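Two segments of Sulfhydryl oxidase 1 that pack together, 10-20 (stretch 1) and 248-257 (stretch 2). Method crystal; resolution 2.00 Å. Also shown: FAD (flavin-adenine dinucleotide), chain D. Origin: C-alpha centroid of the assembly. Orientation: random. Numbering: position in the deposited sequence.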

# COMPACT_ATOMS: atom_id res chain seq x y z
N ASP A 10 -10.42 9.18 12.63
CA ASP A 10 -11.62 8.49 12.17
C ASP A 10 -11.30 7.18 11.43
O ASP A 10 -10.89 7.20 10.27
CB ASP A 10 -12.41 9.42 11.24
CG ASP A 10 -13.82 8.91 10.97
OD1 ASP A 10 -14.06 7.69 11.10
OD2 ASP A 10 -14.68 9.74 10.61
N ARG A 11 -11.51 6.05 12.11
CA ARG A 11 -11.24 4.73 11.54
C ARG A 11 -11.95 4.45 10.22
O ARG A 11 -11.59 3.50 9.52
CB ARG A 11 -11.64 3.62 12.52
CG ARG A 11 -10.54 3.13 13.46
CD ARG A 11 -10.35 4.04 14.66
NE ARG A 11 -9.69 3.32 15.75
CZ ARG A 11 -9.42 3.85 16.94
NH1 ARG A 11 -9.75 5.11 17.20
NH2 ARG A 11 -8.84 3.11 17.88
N SER A 12 -12.95 5.24 9.87
CA SER A 12 -13.68 5.02 8.63
C SER A 12 -13.14 5.86 7.48
O SER A 12 -13.60 5.73 6.35
CB SER A 12 -15.17 5.33 8.82
OG SER A 12 -15.37 6.74 8.89
N LYS A 13 -12.18 6.72 7.77
CA LYS A 13 -11.62 7.58 6.74
C LYS A 13 -10.20 7.21 6.34
O LYS A 13 -9.58 6.33 6.92
CB LYS A 13 -11.64 9.04 7.21
CG LYS A 13 -13.01 9.57 7.62
CD LYS A 13 -14.00 9.53 6.47
CE LYS A 13 -15.40 9.89 6.95
NZ LYS A 13 -16.46 9.59 5.93
N ILE A 14 -9.71 7.90 5.33
CA ILE A 14 -8.36 7.72 4.83
C ILE A 14 -7.78 9.12 4.93
O ILE A 14 -8.43 10.08 4.54
CB ILE A 14 -8.35 7.29 3.34
CG1 ILE A 14 -9.14 5.99 3.15
CG2 ILE A 14 -6.92 7.15 2.84
CD1 ILE A 14 -8.74 4.88 4.08
N TYR A 15 -6.57 9.24 5.48
CA TYR A 15 -5.94 10.55 5.60
C TYR A 15 -4.87 10.70 4.55
O TYR A 15 -3.98 9.86 4.42
CB TYR A 15 -5.36 10.73 7.00
CG TYR A 15 -6.44 10.87 8.05
CD1 TYR A 15 -7.03 12.11 8.31
CD2 TYR A 15 -6.92 9.75 8.72
CE1 TYR A 15 -8.09 12.22 9.21
CE2 TYR A 15 -7.98 9.85 9.62
CZ TYR A 15 -8.55 11.08 9.86
OH TYR A 15 -9.60 11.17 10.74
N MET A 16 -4.94 11.78 3.78
CA MET A 16 -3.97 12.01 2.73
C MET A 16 -2.55 12.02 3.31
O MET A 16 -1.60 11.62 2.64
CB MET A 16 -4.25 13.33 2.00
CG MET A 16 -3.43 13.50 0.71
SD MET A 16 -3.82 12.26 -0.59
CE MET A 16 -5.13 13.10 -1.46
N ALA A 17 -2.44 12.46 4.57
CA ALA A 17 -1.14 12.52 5.23
C ALA A 17 -0.49 11.13 5.33
O ALA A 17 0.72 11.00 5.16
CB ALA A 17 -1.29 13.13 6.64
N ASP A 18 -1.29 10.11 5.62
CA ASP A 18 -0.75 8.76 5.71
C ASP A 18 -0.26 8.30 4.34
O ASP A 18 0.81 7.70 4.22
CB ASP A 18 -1.80 7.76 6.23
CG ASP A 18 -2.22 8.01 7.68
OD1 ASP A 18 -1.34 8.03 8.59
OD2 ASP A 18 -3.44 8.19 7.91
N LEU A 19 -1.02 8.61 3.29
CA LEU A 19 -0.64 8.20 1.95
C LEU A 19 0.63 8.90 1.45
O LEU A 19 1.52 8.25 0.91
CB LEU A 19 -1.80 8.43 0.97
CG LEU A 19 -3.08 7.62 1.24
CD1 LEU A 19 -4.22 8.11 0.35
CD2 LEU A 19 -2.81 6.14 0.98
N GLU A 20 0.71 10.21 1.62
CA GLU A 20 1.89 10.95 1.18
C GLU A 20 3.13 10.59 2.01
O GLU A 20 4.25 10.58 1.49
CB GLU A 20 1.64 12.46 1.25
CG GLU A 20 0.44 12.91 0.41
CD GLU A 20 0.33 14.42 0.28
OE1 GLU A 20 0.71 15.15 1.22
OE2 GLU A 20 -0.17 14.88 -0.76
N ALA A 248 -15.93 1.71 -1.70
CA ALA A 248 -16.36 2.95 -1.07
C ALA A 248 -15.31 3.47 -0.09
O ALA A 248 -15.02 4.67 -0.06
CB ALA A 248 -17.68 2.72 -0.32
N HIS A 249 -14.74 2.57 0.70
CA HIS A 249 -13.74 2.95 1.70
C HIS A 249 -12.45 3.49 1.10
O HIS A 249 -11.97 4.57 1.48
CB HIS A 249 -13.43 1.74 2.60
CG HIS A 249 -12.51 2.06 3.73
ND1 HIS A 249 -12.94 2.61 4.91
CD2 HIS A 249 -11.16 1.95 3.83
CE1 HIS A 249 -11.90 2.83 5.70
NE2 HIS A 249 -10.81 2.44 5.06
N PHE A 250 -11.88 2.75 0.16
CA PHE A 250 -10.64 3.19 -0.49
C PHE A 250 -10.93 3.99 -1.76
O PHE A 250 -10.55 3.60 -2.86
CB PHE A 250 -9.78 1.97 -0.83
CG PHE A 250 -9.32 1.20 0.38
CD1 PHE A 250 -8.35 1.73 1.23
CD2 PHE A 250 -9.86 -0.05 0.67
CE1 PHE A 250 -7.91 1.02 2.35
CE2 PHE A 250 -9.42 -0.77 1.79
CZ PHE A 250 -8.45 -0.23 2.63
N SER A 251 -11.61 5.12 -1.59
CA SER A 251 -11.96 5.99 -2.72
C SER A 251 -11.54 7.43 -2.43
O SER A 251 -11.48 7.85 -1.27
CB SER A 251 -13.48 5.95 -2.98
OG SER A 251 -14.18 6.59 -1.93
N PRO A 252 -11.26 8.21 -3.48
CA PRO A 252 -10.84 9.60 -3.33
C PRO A 252 -11.78 10.44 -2.46
O PRO A 252 -11.32 11.31 -1.72
CB PRO A 252 -10.77 10.10 -4.77
CG PRO A 252 -10.37 8.87 -5.53
CD PRO A 252 -11.25 7.81 -4.91
N SER A 253 -13.08 10.17 -2.53
CA SER A 253 -14.04 10.94 -1.74
C SER A 253 -13.94 10.64 -0.25
O SER A 253 -14.35 11.46 0.57
CB SER A 253 -15.48 10.67 -2.22
OG SER A 253 -15.86 9.32 -2.03
N ASN A 254 -13.39 9.49 0.10
CA ASN A 254 -13.24 9.11 1.49
C ASN A 254 -11.90 9.55 2.09
O ASN A 254 -11.54 9.15 3.20
CB ASN A 254 -13.40 7.59 1.64
CG ASN A 254 -13.72 7.18 3.06
OD1 ASN A 254 -14.53 7.83 3.72
ND2 ASN A 254 -13.10 6.10 3.53
N ILE A 255 -11.16 10.37 1.35
CA ILE A 255 -9.87 10.85 1.85
C ILE A 255 -10.03 12.22 2.50
O ILE A 255 -10.66 13.12 1.94
CB ILE A 255 -8.82 11.01 0.72
CG1 ILE A 255 -8.55 9.68 0.03
CG2 ILE A 255 -7.51 11.53 1.31
CD1 ILE A 255 -7.56 9.80 -1.10
N ILE A 256 -9.43 12.37 3.68
CA ILE A 256 -9.47 13.64 4.39
C ILE A 256 -8.15 14.35 4.09
O ILE A 256 -7.07 13.83 4.38
CB ILE A 256 -9.63 13.41 5.91
CG1 ILE A 256 -11.02 12.84 6.19
CG2 ILE A 256 -9.40 14.71 6.67
CD1 ILE A 256 -11.25 12.49 7.63
N LEU A 257 -8.27 15.53 3.48
CA LEU A 257 -7.13 16.36 3.09
C LEU A 257 -6.40 17.08 4.22
O LEU A 257 -5.15 17.14 4.16
CB LEU A 257 -7.58 17.38 2.04
CG LEU A 257 -8.04 16.79 0.71
CD1 LEU A 257 -8.62 17.87 -0.18
CD2 LEU A 257 -6.86 16.10 0.03
PA FAD D . -2.52 -2.59 9.64
O1A FAD D . -1.24 -1.95 9.24
O2A FAD D . -2.73 -4.06 9.63
O5B FAD D . -3.72 -1.97 8.85
C5B FAD D . -3.74 -0.68 8.23
C4B FAD D . -5.20 -0.30 8.32
O4B FAD D . -5.79 -0.83 7.10
C3B FAD D . -6.16 -0.45 9.52
O3B FAD D . -6.06 0.55 10.53
C2B FAD D . -7.43 -0.57 8.81
O2B FAD D . -8.08 0.63 8.54
C1B FAD D . -7.11 -1.24 7.47
N9A FAD D . -7.21 -2.66 7.34
C8A FAD D . -7.09 -3.73 8.28
N7A FAD D . -7.28 -4.92 7.83
C5A FAD D . -7.57 -4.67 6.49
C6A FAD D . -7.92 -5.57 5.46
N6A FAD D . -8.06 -6.89 5.65
N1A FAD D . -8.19 -5.10 4.19
C2A FAD D . -8.21 -3.77 3.88
N3A FAD D . -7.87 -2.87 4.90
C4A FAD D . -7.55 -3.38 6.20
N1 FAD D . 4.14 -7.66 10.93
C2 FAD D . 4.59 -8.68 11.75
O2 FAD D . 4.80 -8.40 12.94
N3 FAD D . 4.68 -9.88 11.04
C4 FAD D . 4.38 -10.12 9.68
O4 FAD D . 4.57 -11.28 9.18
C4X FAD D . 3.95 -9.03 8.95
N5 FAD D . 3.72 -9.14 7.54
C5X FAD D . 3.39 -8.04 6.70
C6 FAD D . 3.31 -8.26 5.31
C7 FAD D . 2.95 -7.16 4.48
C7M FAD D . 2.89 -7.48 2.99
C8 FAD D . 2.68 -5.88 5.03
C8M FAD D . 2.25 -4.60 4.33
C9 FAD D . 2.80 -5.69 6.41
C9A FAD D . 3.20 -6.71 7.32
N10 FAD D . 3.37 -6.75 8.79
C10 FAD D . 3.82 -7.76 9.60
C1' FAD D . 2.91 -5.60 9.49
C2' FAD D . 1.48 -5.57 9.96
O2' FAD D . 0.61 -6.19 8.98
C3' FAD D . 0.88 -4.24 10.32
O3' FAD D . 1.02 -3.34 9.23
C4' FAD D . 1.26 -3.56 11.62
O4' FAD D . 1.35 -4.53 12.71
C5' FAD D . 0.49 -2.38 12.04
O5' FAD D . -0.84 -2.83 12.31
P FAD D . -2.08 -1.91 12.42
O1P FAD D . -2.84 -2.51 13.52
O2P FAD D . -1.73 -0.47 12.60
O3P FAD D . -2.95 -2.02 11.07
O HOH W 1 -15.34 3.57 5.47
O HOH W 2 -15.97 6.09 5.13
O HOH W 3 -4.66 14.14 5.87

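Residues 10-20 and 248-257, whose touching residues are at least 235 positions apart, meet in a short parallel strand pairing with flanking contacts; together the stretches bury 641 Å² summed over both sides. Stretch 1 enters through a type I turn from Asp10 to Lys13, closed by the bond from Lys13 N to Asp10 O (2.9 Å). Asp10 steadies the turn from within: Asp10 OD1 accepts from both Ser12 N (3.0 Å) and Ser12 OG (2.7 Å), while Asp10 N donates to Tyr15 OH (2.9 Å).

This arrangement leaves the carbonyl of Ser12 facing stretch 2, where Asn254 ND2 donates to Ser12 O at 2.9 Å. Asn254 ND2 also donates to His249 O (2.8 Å), so one side chain ties the turn to the end of the preceding helix. An amide suits this place because it can donate to two carbonyls through ND2 and accept at OD1. Two waters reinforce the junction: water 1 links Ser12 O (2.9 Å) with His249 ND1 (2.6 Å), and water 2 donates to Ser12 O and Asn254 OD1, both at 2.7 Å. Lys13 combines a terminal amine, with a weak hydrogen bond from Lys13 NZ to Asn254 OD1 (3.4 Å), and a long aliphatic portion that packs on the neighbouring strand, Lys13 CG lying 3.4 Å from Ile256 CD1.

The strand pairing begins at Ile14, opposite Ile255. Ile14 N donates to Asn254 O (3.1 Å), and Ile14 O receives Ile256 N in a short bond of 2.6 Å; Ile14 O also lies 3.1 Å from Ile255 CA in a CA-H...O contact. The branched apolar side chain of Ile14 fills a buried site without leaving a polar group unpaired, and shares a sheet face with that of Ile255, with Ile14 CB 4.1 Å from Ile255 CG1. Ile14 CD1 reaches the imidazole, 3.3 Å from His249 NE2, and lies 4.3 Å from Phe250 CD1.

Tyr15, the N-cap of the following helix, pairs with Ile256, and their side chains share the other face of the sheet. The aromatic ring meets the isoleucine obliquely, Tyr15 CE1 lying 3.5 Å from Ile256 CD1.

At Met16 the strand gives way to that helix, but the backbone ladder gains one more rung, from Met16 N to Ile256 O (3.0 Å). The Met16 side chain extends the apolar contact: Met16 CB packs 3.8 Å from Ile255 CG2, and at the far end of the thioether Met16 CE lies 3.8 Å from Leu257 CD2. Buried Leu19 places CD1 4.0 Å from Ile255 CD1.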